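Local structure of CRISPR-associated protein Cse2 (Thermus thermophilus, 2ZCA) at residues 1-9 and 128-136; 24-35 and 63-73. The protein belongs to the CasB/Cse2 family of type I-E CRISPR systems and probably takes part in adaptive immunity against viruses, plasmids and other mobile genetic elements. All coordinates share one frame; numbering follows the deposited sequence.

The chain is all helical and begins with helix 3-15, whose first turns make contact 1 with helix 128-136, so this contact closes a loop of well over a hundred residues. Within that loop, helix 20-29 follows directly and lies across the C-terminal half of helix 56-71 in contact 2, closing a much shorter loop that includes helix 42-49. The two closures are nested, not crossed, and their centres lie about 16 Å apart. They also touch: Leu8 and Phe128 of contact 1 pack on Tyr69 of contact 2, and Leu132 packs on Val65. Helix 56-71 thus joins the two, linking the N-terminal helices to helix 128-136.

Contact 1 (1-9 and 128-136); sequences MSPGERFLD and FARLLDDLL
Ser2 and Gly4 hold the two oxygens of Asp133, one each. The Ser2 hydroxyl donates from OG to Asp133 OD2 at 2.7 Å, on the syn lone pair. Gly4 N donates to Asp133 OD1 at 2.8 Å, coming from above the carboxylate, 43° out of its plane. Asp133 reaches across because its CG stands beside its own backbone N, anti to the carbonyl carbon (chi1 -73°). Next to this pair the backbones come close: Gly4 CA makes a CA-H...O contact of 3.3 Å with Ala129 O, and the two CA atoms of Gly4 and Ala129 are 4.0 Å apart. With no side chain on Gly4, the helices can approach to 7.3 Å between axes, crossing at 131°. A water donates to both Gly4 O and Phe128 O, bridging the backbones.

Apolar groups continue the interface. Leu132 puts CD2 against Phe7, 3.5 Å from Phe7 CB, the two side chains crossing at about a right angle, while Leu8 CD2 rests on the Ala129 methyl and Pro3 CB meets Leu136 CD1. The Phe7 ring also meets His62 edge-to-face and the ring of Phe48, which ties the contact to helices 56-71 and 42-49.

The second shell is a capping box that fixes Ser2. Glu5 N donates to Ser2 OG at 3.2 Å, and Ser2 N donates back to Glu5 OE1 at 3.0 Å on its anti lone pair. Ser2 OG is therefore both N-cap acceptor and donor to Asp133. The carboxylate sits at the N-terminal end of helix 3-15, where the helix dipole would probably stabilise its negative charge, so one aspartate of helix 128-136 both supplements the cap and pins the start of the chain to the fold.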
loop_
_atom_site.group_PDB
_atom_site.type_symbol
_atom_site.label_atom_id
_atom_site.label_comp_id
_atom_site.label_asym_id
_atom_site.label_seq_id
_atom_site.Cartn_x
_atom_site.Cartn_y
_atom_site.Cartn_z
HETATM N N MSE A 1 6.789 11.278 -13.678
HETATM C CA MSE A 1 6.407 10.637 -12.386
HETATM C C MSE A 1 6.306 9.125 -12.524
HETATM O O MSE A 1 6.161 8.599 -13.627
HETATM C CB MSE A 1 5.053 11.156 -11.904
HETATM C CG MSE A 1 4.983 12.637 -11.604
HETATM SE SE MSE A 1 3.263 13.058 -10.825
HETATM C CE MSE A 1 2.228 13.210 -12.450
ATOM N N SER A 2 6.379 8.432 -11.392
ATOM C CA SER A 2 6.262 6.983 -11.375
ATOM C C SER A 2 4.781 6.681 -11.170
ATOM O O SER A 2 4.009 7.572 -10.820
ATOM C CB SER A 2 7.067 6.396 -10.215
ATOM O OG SER A 2 6.524 6.793 -8.965
ATOM N N PRO A 3 4.363 5.427 -11.395
ATOM C CA PRO A 3 2.950 5.080 -11.206
ATOM C C PRO A 3 2.500 5.416 -9.779
ATOM O O PRO A 3 1.384 5.890 -9.560
ATOM C CB PRO A 3 2.926 3.579 -11.478
ATOM C CG PRO A 3 4.010 3.410 -12.506
ATOM C CD PRO A 3 5.114 4.294 -11.970
ATOM N N GLY A 4 3.389 5.167 -8.820
ATOM C CA GLY A 4 3.089 5.442 -7.424
ATOM C C GLY A 4 2.902 6.920 -7.145
ATOM O O GLY A 4 1.982 7.315 -6.440
ATOM N N GLU A 5 3.775 7.749 -7.703
ATOM C CA GLU A 5 3.671 9.185 -7.496
ATOM C C GLU A 5 2.401 9.735 -8.149
ATOM O O GLU A 5 1.742 10.613 -7.595
ATOM C CB GLU A 5 4.921 9.879 -8.046
ATOM C CG GLU A 5 6.189 9.395 -7.342
ATOM C CD GLU A 5 7.464 9.995 -7.901
ATOM O OE1 GLU A 5 7.677 9.920 -9.129
ATOM O OE2 GLU A 5 8.261 10.530 -7.103
ATOM N N ARG A 6 2.052 9.205 -9.317
ATOM C CA ARG A 6 0.851 9.646 -10.021
ATOM C C ARG A 6 -0.407 9.325 -9.224
ATOM O O ARG A 6 -1.316 10.147 -9.117
ATOM C CB ARG A 6 0.756 8.980 -11.395
ATOM C CG ARG A 6 1.533 9.689 -12.493
ATOM C CD ARG A 6 1.155 9.140 -13.859
ATOM N NE ARG A 6 1.888 7.921 -14.183
ATOM C CZ ARG A 6 3.154 7.905 -14.580
ATOM N NH1 ARG A 6 3.822 9.044 -14.702
ATOM N NH2 ARG A 6 3.757 6.752 -14.859
ATOM N N PHE A 7 -0.458 8.123 -8.665
ATOM C CA PHE A 7 -1.625 7.712 -7.892
ATOM C C PHE A 7 -1.708 8.489 -6.581
ATOM O O PHE A 7 -2.798 8.829 -6.114
ATOM C CB PHE A 7 -1.570 6.207 -7.617
ATOM C CG PHE A 7 -2.869 5.643 -7.104
ATOM C CD1 PHE A 7 -4.057 5.882 -7.788
ATOM C CD2 PHE A 7 -2.905 4.876 -5.945
ATOM C CE1 PHE A 7 -5.264 5.368 -7.326
ATOM C CE2 PHE A 7 -4.111 4.355 -5.473
ATOM C CZ PHE A 7 -5.292 4.603 -6.166
ATOM N N LEU A 8 -0.556 8.780 -5.988
ATOM C CA LEU A 8 -0.536 9.530 -4.741
ATOM C C LEU A 8 -1.131 10.917 -4.982
ATOM O O LEU A 8 -1.873 11.438 -4.149
ATOM C CB LEU A 8 0.894 9.665 -4.222
ATOM C CG LEU A 8 1.049 10.476 -2.939
ATOM C CD1 LEU A 8 0.237 9.840 -1.811
ATOM C CD2 LEU A 8 2.519 10.533 -2.573
ATOM N N ASP A 9 -0.794 11.513 -6.122
ATOM C CA ASP A 9 -1.315 12.830 -6.469
ATOM C C ASP A 9 -2.838 12.743 -6.556
ATOM O O ASP A 9 -3.556 13.615 -6.063
ATOM C CB ASP A 9 -0.748 13.290 -7.815
ATOM C CG ASP A 9 -1.193 14.693 -8.186
ATOM O OD1 ASP A 9 -0.788 15.650 -7.493
ATOM O OD2 ASP A 9 -1.950 14.843 -9.170
ATOM N N PHE A 128 3.483 6.140 0.489
ATOM C CA PHE A 128 2.501 5.413 -0.308
ATOM C C PHE A 128 2.817 5.374 -1.796
ATOM O O PHE A 128 2.305 4.523 -2.522
ATOM C CB PHE A 128 1.109 6.000 -0.062
ATOM C CG PHE A 128 0.529 5.609 1.266
ATOM C CD1 PHE A 128 0.020 4.329 1.465
ATOM C CD2 PHE A 128 0.534 6.499 2.334
ATOM C CE1 PHE A 128 -0.476 3.939 2.711
ATOM C CE2 PHE A 128 0.038 6.118 3.586
ATOM C CZ PHE A 128 -0.465 4.839 3.773
ATOM N N ALA A 129 3.668 6.286 -2.251
ATOM C CA ALA A 129 4.063 6.307 -3.648
ATOM C C ALA A 129 4.983 5.109 -3.880
ATOM O O ALA A 129 4.789 4.336 -4.817
ATOM C CB ALA A 129 4.788 7.609 -3.970
ATOM N N ARG A 130 5.980 4.952 -3.015
ATOM C CA ARG A 130 6.904 3.826 -3.136
ATOM C C ARG A 130 6.163 2.524 -2.851
ATOM O O ARG A 130 6.470 1.486 -3.429
ATOM C CB ARG A 130 8.089 3.982 -2.164
ATOM C CG ARG A 130 9.106 2.835 -2.219
ATOM C CD ARG A 130 9.573 2.522 -3.651
ATOM N NE ARG A 130 10.334 3.607 -4.270
ATOM C CZ ARG A 130 11.644 3.799 -4.121
ATOM N NH1 ARG A 130 12.364 2.975 -3.369
ATOM N NH2 ARG A 130 12.238 4.811 -4.740
ATOM N N LEU A 131 5.177 2.570 -1.962
ATOM C CA LEU A 131 4.426 1.361 -1.657
ATOM C C LEU A 131 3.745 0.812 -2.918
ATOM O O LEU A 131 3.796 -0.388 -3.183
ATOM C CB LEU A 131 3.378 1.629 -0.570
ATOM C CG LEU A 131 2.573 0.393 -0.150
ATOM C CD1 LEU A 131 3.528 -0.704 0.323
ATOM C CD2 LEU A 131 1.590 0.757 0.960
ATOM N N LEU A 132 3.115 1.684 -3.701
ATOM C CA LEU A 132 2.452 1.219 -4.916
ATOM C C LEU A 132 3.472 0.762 -5.959
ATOM O O LEU A 132 3.301 -0.285 -6.577
ATOM C CB LEU A 132 1.561 2.311 -5.517
ATOM C CG LEU A 132 0.896 1.922 -6.843
ATOM C CD1 LEU A 132 0.036 0.676 -6.642
ATOM C CD2 LEU A 132 0.058 3.077 -7.367
ATOM N N ASP A 133 4.527 1.544 -6.164
ATOM C CA ASP A 133 5.533 1.152 -7.144
ATOM C C ASP A 133 6.093 -0.221 -6.804
ATOM O O ASP A 133 6.375 -1.026 -7.697
ATOM C CB ASP A 133 6.677 2.171 -7.204
ATOM C CG ASP A 133 6.270 3.466 -7.879
ATOM O OD1 ASP A 133 5.532 3.406 -8.883
ATOM O OD2 ASP A 133 6.700 4.541 -7.417
ATOM N N ASP A 134 6.254 -0.487 -5.511
ATOM C CA ASP A 134 6.785 -1.769 -5.072
ATOM C C ASP A 134 5.773 -2.902 -5.240
ATOM O O ASP A 134 6.115 -3.978 -5.722
ATOM C CB ASP A 134 7.242 -1.690 -3.612
ATOM C CG ASP A 134 8.480 -0.835 -3.435
ATOM O OD1 ASP A 134 9.180 -0.592 -4.443
ATOM O OD2 ASP A 134 8.760 -0.420 -2.287
ATOM N N LEU A 135 4.526 -2.659 -4.851
ATOM C CA LEU A 135 3.495 -3.686 -4.971
ATOM C C LEU A 135 3.289 -4.068 -6.442
ATOM O O LEU A 135 3.062 -5.232 -6.772
ATOM C CB LEU A 135 2.184 -3.180 -4.355
ATOM C CG LEU A 135 1.028 -4.182 -4.241
ATOM C CD1 LEU A 135 1.477 -5.423 -3.474
ATOM C CD2 LEU A 135 -0.146 -3.512 -3.538
ATOM N N LEU A 136 3.377 -3.083 -7.326
ATOM C CA LEU A 136 3.212 -3.336 -8.751
ATOM C C LEU A 136 4.280 -4.282 -9.299
ATOM O O LEU A 136 4.044 -5.000 -10.270
ATOM C CB LEU A 136 3.256 -2.018 -9.526
ATOM C CG LEU A 136 2.006 -1.142 -9.438
ATOM C CD1 LEU A 136 2.290 0.246 -10.008
ATOM C CD2 LEU A 136 0.878 -1.815 -10.206
HETATM O O HOH W 1 0.518 5.717 -4.564
#

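Contact 2 (24-35 and 63-73); sequences RAAFRRSLAFPP and YLVAALYALKD
Helices 24-29 and 63-71 cross nearly at right angles (109°), with axes 7.7 Å apart at closest approach and the CA atoms of Phe27 and Ala67 4.5 Å apart. This is close helix-helix packing in an all-alpha fold, made possible by an alanine face: Ala66, Ala67 and Ala70 let the bulkier residues of 24-35 settle on helix 56-71.

Phe27 takes both kinds of methyl contact. The Ala66 CB lies over the ring face as a CH-pi contact, 3.8 Å from the centroid and 8° off its normal, whereas Ala70 sits at the ring edge, its CB 3.5 Å from Phe27 CB. Helices 3-15 and 42-49 supply Leu11 and Val45 as further neighbours of this ring.

Farther along, Leu31 spreads its two methyls over helix 56-71: CD2 touches Ala67 CB at 3.5 Å and reaches Leu68 CD2, while CD1 meets Leu71 CB. Pro35 lies alongside Leu64, both side chains pointing the same way. At the edge of the Tyr63 ring, a water donates to Ser30 OG and to Tyr63 O, linking the segments.

At the other end, Asp73 is the C-prime residue of the Schellman motif that ends helix 56-71. Arg24, extended from CG to NE, lays one guanidinium face over Ala70 O and, at its edge, makes a salt bridge with Asp73, NE donating to the anti lone pair of OD1 at 2.9 Å, the guanidinium and carboxylate planes turned 51° apart.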
loop_
_atom_site.group_PDB
_atom_site.type_symbol
_atom_site.label_atom_id
_atom_site.label_comp_id
_atom_site.label_asym_id
_atom_site.label_seq_id
_atom_site.Cartn_x
_atom_site.Cartn_y
_atom_site.Cartn_z
ATOM N N ARG A 24 -13.051 8.079 1.557
ATOM C CA ARG A 24 -12.364 7.420 2.660
ATOM C C ARG A 24 -13.236 6.305 3.218
ATOM O O ARG A 24 -12.743 5.229 3.541
ATOM C CB ARG A 24 -12.036 8.410 3.784
ATOM C CG ARG A 24 -11.235 7.779 4.930
ATOM C CD ARG A 24 -11.103 8.717 6.126
ATOM N NE ARG A 24 -10.102 8.252 7.089
ATOM C CZ ARG A 24 -10.227 7.175 7.859
ATOM N NH1 ARG A 24 -11.317 6.424 7.799
ATOM N NH2 ARG A 24 -9.251 6.846 8.697
ATOM N N ALA A 25 -14.535 6.567 3.334
ATOM C CA ALA A 25 -15.459 5.570 3.855
ATOM C C ALA A 25 -15.436 4.318 2.986
ATOM O O ALA A 25 -15.426 3.197 3.499
ATOM C CB ALA A 25 -16.876 6.145 3.917
ATOM N N ALA A 26 -15.418 4.509 1.668
ATOM C CA ALA A 26 -15.396 3.376 0.748
ATOM C C ALA A 26 -14.048 2.663 0.794
ATOM O O ALA A 26 -13.994 1.434 0.842
ATOM C CB ALA A 26 -15.691 3.843 -0.672
ATOM N N PHE A 27 -12.964 3.434 0.773
ATOM C CA PHE A 27 -11.630 2.844 0.819
ATOM C C PHE A 27 -11.409 2.098 2.131
ATOM O O PHE A 27 -10.887 0.980 2.142
ATOM C CB PHE A 27 -10.542 3.918 0.673
ATOM C CG PHE A 27 -10.476 4.557 -0.689
ATOM C CD1 PHE A 27 -10.880 3.867 -1.827
ATOM C CD2 PHE A 27 -9.950 5.839 -0.837
ATOM C CE1 PHE A 27 -10.759 4.446 -3.096
ATOM C CE2 PHE A 27 -9.824 6.425 -2.101
ATOM C CZ PHE A 27 -10.229 5.726 -3.230
ATOM N N ARG A 28 -11.803 2.716 3.240
ATOM C CA ARG A 28 -11.616 2.092 4.544
ATOM C C ARG A 28 -12.408 0.795 4.652
ATOM O O ARG A 28 -11.887 -0.222 5.104
ATOM C CB ARG A 28 -12.028 3.059 5.662
ATOM C CG ARG A 28 -11.864 2.479 7.058
ATOM C CD ARG A 28 -10.398 2.196 7.394
ATOM N NE ARG A 28 -10.262 1.570 8.705
ATOM C CZ ARG A 28 -10.613 0.319 8.986
ATOM N NH1 ARG A 28 -11.121 -0.466 8.042
ATOM N NH2 ARG A 28 -10.476 -0.146 10.220
ATOM N N ARG A 29 -13.664 0.828 4.227
ATOM C CA ARG A 29 -14.498 -0.359 4.285
ATOM C C ARG A 29 -13.991 -1.460 3.349
ATOM O O ARG A 29 -14.169 -2.644 3.632
ATOM C CB ARG A 29 -15.948 0.002 3.948
ATOM C CG ARG A 29 -16.897 -1.187 3.904
ATOM C CD ARG A 29 -16.876 -1.981 5.205
ATOM N NE ARG A 29 -17.805 -3.106 5.162
ATOM C CZ ARG A 29 -17.884 -4.052 6.094
ATOM N NH1 ARG A 29 -17.087 -4.014 7.154
ATOM N NH2 ARG A 29 -18.762 -5.038 5.966
ATOM N N SER A 30 -13.339 -1.076 2.251
ATOM C CA SER A 30 -12.828 -2.060 1.296
ATOM C C SER A 30 -11.776 -2.997 1.892
ATOM O O SER A 30 -11.467 -4.034 1.306
ATOM C CB SER A 30 -12.230 -1.373 0.063
ATOM O OG SER A 30 -10.962 -0.803 0.349
ATOM N N LEU A 31 -11.217 -2.636 3.042
ATOM C CA LEU A 31 -10.209 -3.489 3.668
ATOM C C LEU A 31 -10.793 -4.817 4.130
ATOM O O LEU A 31 -10.060 -5.778 4.368
ATOM C CB LEU A 31 -9.544 -2.774 4.848
ATOM C CG LEU A 31 -8.423 -1.790 4.503
ATOM C CD1 LEU A 31 -7.835 -1.237 5.789
ATOM C CD2 LEU A 31 -7.333 -2.492 3.685
ATOM N N ALA A 32 -12.116 -4.877 4.243
ATOM C CA ALA A 32 -12.788 -6.099 4.673
ATOM C C ALA A 32 -12.947 -7.086 3.519
ATOM O O ALA A 32 -13.327 -8.241 3.728
ATOM C CB ALA A 32 -14.161 -5.760 5.260
ATOM N N PHE A 33 -12.655 -6.630 2.304
ATOM C CA PHE A 33 -12.795 -7.471 1.116
ATOM C C PHE A 33 -11.519 -7.520 0.283
ATOM O O PHE A 33 -10.619 -6.696 0.450
ATOM C CB PHE A 33 -13.925 -6.943 0.223
ATOM C CG PHE A 33 -15.198 -6.650 0.957
ATOM C CD1 PHE A 33 -15.304 -5.529 1.773
ATOM C CD2 PHE A 33 -16.291 -7.503 0.844
ATOM C CE1 PHE A 33 -16.479 -5.261 2.471
ATOM C CE2 PHE A 33 -17.473 -7.242 1.538
ATOM C CZ PHE A 33 -17.565 -6.120 2.352
ATOM N N PRO A 34 -11.429 -8.490 -0.638
ATOM C CA PRO A 34 -10.230 -8.579 -1.473
ATOM C C PRO A 34 -10.119 -7.289 -2.282
ATOM O O PRO A 34 -11.132 -6.707 -2.679
ATOM C CB PRO A 34 -10.515 -9.788 -2.364
ATOM C CG PRO A 34 -11.448 -10.634 -1.513
ATOM C CD PRO A 34 -12.368 -9.586 -0.942
ATOM N N PRO A 35 -8.888 -6.817 -2.527
ATOM C CA PRO A 35 -8.673 -5.589 -3.295
ATOM C C PRO A 35 -9.369 -5.660 -4.649
ATOM O O PRO A 35 -9.265 -6.663 -5.353
ATOM C CB PRO A 35 -7.152 -5.537 -3.441
ATOM C CG PRO A 35 -6.673 -6.215 -2.195
ATOM C CD PRO A 35 -7.608 -7.388 -2.073
ATOM N N TYR A 63 -6.098 -0.495 -5.768
ATOM C CA TYR A 63 -7.188 -0.543 -4.796
ATOM C C TYR A 63 -6.674 -0.789 -3.386
ATOM O O TYR A 63 -7.166 -0.193 -2.429
ATOM C CB TYR A 63 -8.195 -1.635 -5.167
ATOM C CG TYR A 63 -9.198 -1.201 -6.214
ATOM C CD1 TYR A 63 -10.275 -0.382 -5.876
ATOM C CD2 TYR A 63 -9.048 -1.576 -7.546
ATOM C CE1 TYR A 63 -11.178 0.056 -6.840
ATOM C CE2 TYR A 63 -9.942 -1.144 -8.516
ATOM C CZ TYR A 63 -11.005 -0.327 -8.155
ATOM O OH TYR A 63 -11.883 0.115 -9.117
ATOM N N LEU A 64 -5.685 -1.668 -3.251
ATOM C CA LEU A 64 -5.154 -1.958 -1.926
ATOM C C LEU A 64 -4.434 -0.744 -1.344
ATOM O O LEU A 64 -4.588 -0.436 -0.162
ATOM C CB LEU A 64 -4.212 -3.173 -1.969
ATOM C CG LEU A 64 -3.548 -3.580 -0.643
ATOM C CD1 LEU A 64 -4.602 -3.832 0.424
ATOM C CD2 LEU A 64 -2.709 -4.835 -0.859
ATOM N N VAL A 65 -3.652 -0.051 -2.169
ATOM C CA VAL A 65 -2.936 1.130 -1.695
ATOM C C VAL A 65 -3.908 2.240 -1.295
ATOM O O VAL A 65 -3.679 2.941 -0.315
ATOM C CB VAL A 65 -1.939 1.647 -2.754
ATOM C CG1 VAL A 65 -1.380 3.005 -2.339
ATOM C CG2 VAL A 65 -0.796 0.644 -2.906
ATOM N N ALA A 66 -4.994 2.405 -2.046
ATOM C CA ALA A 66 -5.981 3.421 -1.701
ATOM C C ALA A 66 -6.577 3.077 -0.333
ATOM O O ALA A 66 -6.810 3.960 0.492
ATOM C CB ALA A 66 -7.092 3.471 -2.757
ATOM N N ALA A 67 -6.828 1.790 -0.103
ATOM C CA ALA A 67 -7.401 1.342 1.163
ATOM C C ALA A 67 -6.441 1.593 2.323
ATOM O O ALA A 67 -6.849 2.052 3.392
ATOM C CB ALA A 67 -7.754 -0.141 1.088
ATOM N N LEU A 68 -5.163 1.293 2.113
ATOM C CA LEU A 68 -4.169 1.492 3.164
ATOM C C LEU A 68 -3.922 2.978 3.406
ATOM O O LEU A 68 -3.634 3.399 4.531
ATOM C CB LEU A 68 -2.870 0.769 2.793
ATOM C CG LEU A 68 -3.055 -0.752 2.697
ATOM C CD1 LEU A 68 -1.807 -1.405 2.127
ATOM C CD2 LEU A 68 -3.379 -1.316 4.080
ATOM N N TYR A 69 -4.042 3.768 2.347
ATOM C CA TYR A 69 -3.866 5.215 2.439
ATOM C C TYR A 69 -4.976 5.769 3.331
ATOM O O TYR A 69 -4.734 6.608 4.195
ATOM C CB TYR A 69 -3.928 5.816 1.027
ATOM C CG TYR A 69 -3.916 7.328 0.938
ATOM C CD1 TYR A 69 -5.101 8.066 1.018
ATOM C CD2 TYR A 69 -2.729 8.016 0.709
ATOM C CE1 TYR A 69 -5.097 9.457 0.859
ATOM C CE2 TYR A 69 -2.713 9.401 0.551
ATOM C CZ TYR A 69 -3.898 10.114 0.624
ATOM O OH TYR A 69 -3.876 11.482 0.448
ATOM N N ALA A 70 -6.196 5.282 3.124
ATOM C CA ALA A 70 -7.332 5.722 3.924
ATOM C C ALA A 70 -7.171 5.295 5.385
ATOM O O ALA A 70 -7.483 6.064 6.300
ATOM C CB ALA A 70 -8.626 5.154 3.343
ATOM N N LEU A 71 -6.686 4.075 5.602
ATOM C CA LEU A 71 -6.479 3.557 6.952
ATOM C C LEU A 71 -5.574 4.497 7.745
ATOM O O LEU A 71 -5.780 4.715 8.946
ATOM C CB LEU A 71 -5.850 2.158 6.896
ATOM C CG LEU A 71 -5.444 1.524 8.233
ATOM C CD1 LEU A 71 -6.684 1.269 9.082
ATOM C CD2 LEU A 71 -4.692 0.219 7.983
ATOM N N LYS A 72 -4.576 5.054 7.061
ATOM C CA LYS A 72 -3.627 5.973 7.680
ATOM C C LYS A 72 -4.071 7.425 7.509
ATOM O O LYS A 72 -3.298 8.360 7.734
ATOM C CB LYS A 72 -2.232 5.768 7.072
ATOM C CG LYS A 72 -1.520 4.510 7.566
ATOM C CD LYS A 72 -1.011 4.699 8.996
ATOM C CE LYS A 72 -0.339 3.439 9.535
ATOM N NZ LYS A 72 0.209 3.644 10.906
ATOM N N ASP A 73 -5.326 7.601 7.112
ATOM C CA ASP A 73 -5.902 8.928 6.916
ATOM C C ASP A 73 -5.058 9.806 5.991
ATOM O O ASP A 73 -4.920 11.012 6.210
ATOM C CB ASP A 73 -6.089 9.614 8.274
ATOM C CG ASP A 73 -7.141 10.701 8.237
ATOM O OD1 ASP A 73 -8.268 10.415 7.773
ATOM O OD2 ASP A 73 -6.847 11.835 8.674
HETATM O O HOH W 2 -9.967 -0.067 -2.229
#